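Local coordinates for LRR receptor-like serine/threonine-protein kinase RGI3 (Arabidopsis thaliana, PDB 5HZ0) that acts as a receptor for RGF peptide hormones, which maintain the root stem cell niche, and pairs with SERK co-receptors through its leucine-rich repeats once peptide is bound, at residues T168-K173 with I187-S192; Y212-S217 with L236-N241. The protein carries 5 engineered substitutions. One frame throughout, in Å; residues are numbered along the deposited sequence.

Contact 1 (T168-K173 with I187-S192); sequences TSLSGK and IAIYTS
Ile189 and Leu170 make the apolar part of this contact. CG2 of Ile189 comes to 4.5 Å from CD2 of Leu170, a loose touch between two buried side chains of successive leucine-rich repeats. Ile189 also packs on Leu194, and Leu170 on Leu146, so both belong to the filled interior of the solenoid. Tyr190 comes next. Its CB points away from 168-173. Its ring stacks with Tyr214, and its OH is hydrogen-bonded to the backbone of the bound peptide. Thr191 has a left-handed backbone (phi 57°). Its OG1 is hydrogen-bonded to OE1 of Gln215. Past this turn, Ser192 directs its CB back to the first segment and makes the main polar contact. OG stands beside its own backbone N (chi1 -80°), where it meets Thr168. It lies 3.0 Å from Thr168 O and 3.1 Å from Thr168 OG1. Both can accept from Ser192 OG, but its single proton cannot serve the two fully at once. The backbone adds a CA-H...O contact, with Ser192 CA 3.2 Å from Thr168 O. Thr168 OG1 is tied to its own repeat by a hydrogen bond with Leu165 O. A weak bond also reaches it from Leu170 N, at 3.4 Å. Thr168 and Ser192 occupy the position that Asn216 holds two repeats after Thr168 and one after Ser192. Short hydroxyls here probably take over part of the role of the asparagine ladder, with the buried Ser192 hydroxyl linking its turn to Thr168 of the turn before.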
loop_
_atom_site.group_PDB
_atom_site.type_symbol
_atom_site.label_atom_id
_atom_site.label_comp_id
_atom_site.label_asym_id
_atom_site.label_seq_id
_atom_site.Cartn_x
_atom_site.Cartn_y
_atom_site.Cartn_z
ATOM N N THR A 168 2.477 -20.987 -6.213
ATOM C CA THR A 168 2.808 -22.354 -5.889
ATOM C C THR A 168 4.060 -22.335 -5.028
ATOM O O THR A 168 4.625 -21.278 -4.741
ATOM C CB THR A 168 3.080 -23.181 -7.161
ATOM O OG1 THR A 168 4.170 -22.599 -7.878
ATOM C CG2 THR A 168 1.853 -23.218 -8.048
ATOM N N SER A 169 4.492 -23.512 -4.613
ATOM C CA SER A 169 5.730 -23.641 -3.868
ATOM C C SER A 169 6.928 -24.001 -4.747
ATOM O O SER A 169 7.953 -24.463 -4.251
ATOM C CB SER A 169 5.554 -24.551 -2.666
ATOM O OG SER A 169 4.632 -23.950 -1.770
ATOM N N LEU A 170 6.755 -23.876 -6.061
ATOM C CA LEU A 170 7.843 -24.136 -7.000
ATOM C C LEU A 170 9.103 -23.393 -6.598
ATOM O O LEU A 170 9.072 -22.183 -6.346
ATOM C CB LEU A 170 7.447 -23.724 -8.411
ATOM C CG LEU A 170 7.774 -24.797 -9.444
ATOM C CD1 LEU A 170 6.705 -25.874 -9.452
ATOM C CD2 LEU A 170 7.936 -24.175 -10.789
ATOM N N SER A 171 10.209 -24.128 -6.540
ATOM C CA SER A 171 11.454 -23.598 -6.004
ATOM C C SER A 171 12.602 -23.828 -6.958
ATOM O O SER A 171 12.411 -24.371 -8.035
ATOM C CB SER A 171 11.779 -24.269 -4.674
ATOM O OG SER A 171 11.997 -25.664 -4.847
ATOM N N GLY A 172 13.802 -23.428 -6.548
ATOM C CA GLY A 172 14.982 -23.581 -7.386
ATOM C C GLY A 172 15.067 -22.616 -8.552
ATOM O O GLY A 172 14.253 -21.705 -8.681
ATOM N N LYS A 173 16.075 -22.801 -9.393
ATOM C CA LYS A 173 16.255 -21.950 -10.563
ATOM C C LYS A 173 15.458 -22.485 -11.761
ATOM O O LYS A 173 15.314 -23.696 -11.931
ATOM C CB LYS A 173 17.743 -21.829 -10.914
ATOM C CG LYS A 173 18.399 -23.142 -11.299
ATOM C CD LYS A 173 19.838 -22.937 -11.743
ATOM C CE LYS A 173 20.803 -23.361 -10.670
ATOM N NZ LYS A 173 20.644 -22.536 -9.445
ATOM N N ILE A 187 5.078 -16.329 -19.513
ATOM C CA ILE A 187 5.533 -17.156 -18.408
ATOM C C ILE A 187 5.125 -16.489 -17.082
ATOM O O ILE A 187 5.671 -15.444 -16.708
ATOM C CB ILE A 187 7.071 -17.353 -18.449
ATOM C CG1 ILE A 187 7.477 -18.140 -19.690
ATOM C CG2 ILE A 187 7.572 -18.079 -17.179
ATOM C CD1 ILE A 187 8.969 -18.355 -19.818
ATOM N N ALA A 188 4.151 -17.067 -16.380
ATOM C CA ALA A 188 3.750 -16.486 -15.100
ATOM C C ALA A 188 4.048 -17.417 -13.928
ATOM O O ALA A 188 3.280 -18.343 -13.615
ATOM C CB ALA A 188 2.263 -16.133 -15.122
ATOM N N ILE A 189 5.147 -17.136 -13.236
ATOM C CA ILE A 189 5.410 -17.860 -12.010
ATOM C C ILE A 189 5.768 -16.841 -10.952
ATOM O O ILE A 189 6.948 -16.596 -10.689
ATOM C CB ILE A 189 6.605 -18.811 -12.245
ATOM C CG1 ILE A 189 6.518 -19.417 -13.662
ATOM C CG2 ILE A 189 6.670 -19.898 -11.177
ATOM C CD1 ILE A 189 7.590 -20.454 -13.997
ATOM N N TYR A 190 4.756 -16.409 -10.210
ATOM C CA TYR A 190 4.910 -15.288 -9.301
ATOM C C TYR A 190 4.284 -15.630 -7.962
ATOM O O TYR A 190 3.340 -16.432 -7.904
ATOM C CB TYR A 190 4.313 -13.991 -9.882
ATOM C CG TYR A 190 2.850 -14.058 -10.279
ATOM C CD1 TYR A 190 1.844 -13.920 -9.340
ATOM C CD2 TYR A 190 2.476 -14.229 -11.621
ATOM C CE1 TYR A 190 0.513 -13.971 -9.708
ATOM C CE2 TYR A 190 1.148 -14.283 -12.003
ATOM C CZ TYR A 190 0.171 -14.157 -11.040
ATOM O OH TYR A 190 -1.154 -14.218 -11.410
ATOM N N THR A 191 4.813 -15.022 -6.896
ATOM C CA THR A 191 4.393 -15.339 -5.541
ATOM C C THR A 191 4.602 -16.832 -5.308
ATOM O O THR A 191 3.685 -17.573 -4.966
ATOM C CB THR A 191 2.941 -14.914 -5.303
ATOM O OG1 THR A 191 2.710 -13.649 -5.952
ATOM C CG2 THR A 191 2.640 -14.802 -3.806
ATOM N N SER A 192 5.831 -17.259 -5.557
ATOM C CA SER A 192 6.258 -18.649 -5.420
ATOM C C SER A 192 7.569 -18.715 -4.637
ATOM O O SER A 192 7.925 -17.768 -3.930
ATOM C CB SER A 192 6.395 -19.336 -6.781
ATOM O OG SER A 192 5.130 -19.750 -7.273
#

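Contact 2 (Y212-S217 with L236-N241); sequences YLYQNS and LLWQNN
Tyr214 and Trp238 lie side by side and point the same way, each from the loop that follows a strand of the leucine-rich repeat solenoid. Their rings form an offset stack: the Tyr214 ring and the five-membered ring of Trp238 have centroids 4.3 Å apart and planes at 9°. CB of Tyr214 is the bump that sits over the indole, 3.5 Å from that five-membered centroid, as a CH-pi contact. Both CG atoms stand between backbone N and carbonyl carbon (chi1 65° and 66°), which starts the two rings off in the same direction. The hollow between Tyr212 and Tyr214 takes Leu236. Its CD1 is 3.7 Å from CD1 of Tyr212, and its CB rests against Tyr214. Gln215 CG touches Trp238 CZ3 and also the amide nitrogen NE2 of Gln239. The OH of Tyr214 and NE1 of Trp238 are both hydrogen-bonded to the backbone of the bound peptide. An alanine in place of Trp238 would probably leave Tyr214 without its stacking partner, open a gap beside Gln215 and deprive the peptide backbone of the NE1 bond. Backbone bonds join the turns, such as Gln215 N to Trp238 O at 2.8 Å. Deeper in, Asn216 and Asn240 are rungs of the asparagine ladder. Asn240 ND2 also bonds to Leu237 O in its own turn. Leu213 O is gripped twice, by Asn216 ND2 at 2.7 Å and by Asn240 ND2 at 3.0 Å, from opposite faces of its carbonyl plane.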
loop_
_atom_site.group_PDB
_atom_site.type_symbol
_atom_site.label_atom_id
_atom_site.label_comp_id
_atom_site.label_asym_id
_atom_site.label_seq_id
_atom_site.Cartn_x
_atom_site.Cartn_y
_atom_site.Cartn_z
ATOM N N TYR A 212 6.515 -12.687 -15.808
ATOM C CA TYR A 212 6.136 -12.361 -14.435
ATOM C C TYR A 212 6.797 -13.350 -13.504
ATOM O O TYR A 212 6.330 -14.483 -13.365
ATOM C CB TYR A 212 4.615 -12.461 -14.227
ATOM C CG TYR A 212 3.750 -11.788 -15.299
ATOM C CD1 TYR A 212 4.183 -10.645 -15.969
ATOM C CD2 TYR A 212 2.504 -12.299 -15.627
ATOM C CE1 TYR A 212 3.406 -10.048 -16.930
ATOM C CE2 TYR A 212 1.718 -11.709 -16.590
ATOM C CZ TYR A 212 2.172 -10.584 -17.234
ATOM O OH TYR A 212 1.394 -10.006 -18.192
ATOM N N LEU A 213 7.899 -12.912 -12.902
ATOM C CA LEU A 213 8.616 -13.607 -11.835
ATOM C C LEU A 213 8.527 -12.959 -10.454
ATOM O O LEU A 213 9.367 -13.224 -9.596
ATOM C CB LEU A 213 10.055 -13.890 -12.255
ATOM C CG LEU A 213 10.063 -14.688 -13.561
ATOM C CD1 LEU A 213 11.464 -14.880 -14.098
ATOM C CD2 LEU A 213 9.346 -16.040 -13.354
ATOM N N TYR A 214 7.636 -11.998 -10.270
ATOM C CA TYR A 214 7.652 -11.233 -9.018
ATOM C C TYR A 214 7.357 -12.044 -7.742
ATOM O O TYR A 214 6.802 -13.148 -7.794
ATOM C CB TYR A 214 6.757 -9.993 -9.111
ATOM C CG TYR A 214 5.275 -10.263 -9.279
ATOM C CD1 TYR A 214 4.713 -10.429 -10.542
ATOM C CD2 TYR A 214 4.438 -10.312 -8.182
ATOM C CE1 TYR A 214 3.354 -10.654 -10.692
ATOM C CE2 TYR A 214 3.087 -10.532 -8.324
ATOM C CZ TYR A 214 2.549 -10.703 -9.575
ATOM O OH TYR A 214 1.203 -10.927 -9.691
ATOM N N GLN A 215 7.778 -11.499 -6.600
ATOM C CA GLN A 215 7.583 -12.148 -5.296
ATOM C C GLN A 215 8.166 -13.561 -5.179
ATOM O O GLN A 215 7.494 -14.507 -4.793
ATOM C CB GLN A 215 6.114 -12.125 -4.902
ATOM C CG GLN A 215 5.637 -10.735 -4.568
ATOM C CD GLN A 215 4.245 -10.727 -4.017
ATOM O OE1 GLN A 215 3.364 -11.407 -4.540
ATOM N NE2 GLN A 215 4.032 -9.965 -2.950
ATOM N N ASN A 216 9.436 -13.684 -5.526
ATOM C CA ASN A 216 10.198 -14.901 -5.303
ATOM C C ASN A 216 11.482 -14.460 -4.637
ATOM O O ASN A 216 11.555 -13.347 -4.119
ATOM C CB ASN A 216 10.504 -15.635 -6.600
ATOM C CG ASN A 216 9.264 -16.182 -7.261
ATOM O OD1 ASN A 216 8.729 -17.200 -6.833
ATOM N ND2 ASN A 216 8.797 -15.506 -8.316
ATOM N N SER A 217 12.442 -15.369 -4.542
ATOM C CA SER A 217 13.779 -15.065 -4.041
ATOM C C SER A 217 14.881 -14.934 -5.084
ATOM O O SER A 217 16.053 -15.016 -4.748
ATOM C CB SER A 217 14.157 -15.952 -2.859
ATOM O OG SER A 217 13.247 -15.684 -1.810
ATOM N N LEU A 236 7.532 -8.100 -15.215
ATOM C CA LEU A 236 7.354 -7.899 -13.772
ATOM C C LEU A 236 8.331 -8.790 -13.030
ATOM O O LEU A 236 8.103 -9.996 -12.863
ATOM C CB LEU A 236 5.918 -8.226 -13.331
ATOM C CG LEU A 236 4.779 -7.377 -13.904
ATOM C CD1 LEU A 236 3.413 -7.952 -13.536
ATOM C CD2 LEU A 236 4.891 -5.943 -13.432
ATOM N N LEU A 237 9.347 -8.175 -12.463
ATOM C CA LEU A 237 10.394 -8.823 -11.706
ATOM C C LEU A 237 10.448 -8.345 -10.253
ATOM O O LEU A 237 11.376 -8.581 -9.557
ATOM C CB LEU A 237 11.721 -8.596 -12.446
ATOM C CG LEU A 237 12.001 -9.088 -13.861
ATOM C CD1 LEU A 237 13.371 -8.948 -14.128
ATOM C CD2 LEU A 237 11.640 -10.486 -14.082
ATOM N N TRP A 238 9.430 -7.647 -9.831
ATOM C CA TRP A 238 9.391 -7.026 -8.514
ATOM C C TRP A 238 9.390 -7.961 -7.276
ATOM O O TRP A 238 8.718 -8.968 -7.232
ATOM C CB TRP A 238 8.289 -5.916 -8.376
ATOM C CG TRP A 238 6.867 -6.360 -8.467
ATOM C CD1 TRP A 238 6.183 -6.565 -9.588
ATOM C CD2 TRP A 238 5.974 -6.652 -7.413
ATOM N NE1 TRP A 238 4.947 -6.951 -9.329
ATOM C CE2 TRP A 238 4.769 -6.992 -7.991
ATOM C CE3 TRP A 238 6.068 -6.641 -6.022
ATOM C CZ2 TRP A 238 3.665 -7.354 -7.252
ATOM C CZ3 TRP A 238 4.984 -6.955 -5.301
ATOM C CH2 TRP A 238 3.789 -7.316 -5.903
ATOM N N GLN A 239 10.084 -7.502 -6.246
ATOM C CA GLN A 239 10.266 -8.204 -4.989
ATOM C C GLN A 239 11.007 -9.552 -5.001
ATOM O O GLN A 239 10.481 -10.556 -4.765
ATOM C CB GLN A 239 8.939 -8.298 -4.292
ATOM C CG GLN A 239 9.023 -8.725 -2.939
ATOM C CD GLN A 239 7.766 -8.599 -2.207
ATOM O OE1 GLN A 239 7.227 -7.528 -2.058
ATOM N NE2 GLN A 239 7.308 -9.681 -1.693
ATOM N N ASN A 240 12.255 -9.450 -5.370
ATOM C CA ASN A 240 13.218 -10.509 -5.531
ATOM C C ASN A 240 14.538 -10.022 -4.967
ATOM O O ASN A 240 14.576 -9.027 -4.376
ATOM C CB ASN A 240 13.316 -10.900 -7.008
ATOM C CG ASN A 240 12.277 -11.877 -7.413
ATOM O OD1 ASN A 240 12.319 -12.945 -7.013
ATOM N ND2 ASN A 240 11.354 -11.494 -8.209
ATOM N N ASN A 241 15.612 -10.775 -5.103
ATOM C CA ASN A 241 16.964 -10.404 -4.677
ATOM C C ASN A 241 17.880 -9.870 -5.759
ATOM O O ASN A 241 19.095 -9.910 -5.605
ATOM C CB ASN A 241 17.602 -11.494 -3.821
ATOM C CG ASN A 241 16.769 -11.799 -2.602
ATOM O OD1 ASN A 241 16.320 -10.891 -1.911
ATOM N ND2 ASN A 241 16.502 -13.071 -2.367
#

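In the fold
From the N terminus, the chain first reaches contact 1, which closes one turn of the solenoid between 168-173 and 187-192. At the end of strand 210-212 it enters contact 2, which closes another turn between 212-217 and 236-241. The two follow in series and neither encloses the other. Contact 1 joins predicted repeats 8 and 9, contact 2 repeats 10 and 11. Their centres are about 9 Å apart, and they meet directly where Thr191 N lies 2.9 Å from Tyr214 O, a probable hydrogen bond. Four successive turns are thus tied together in the extracellular domain. Tyr190, Tyr214 and Trp238, which all bind the peptide backbone, form part of its peptide-binding surface.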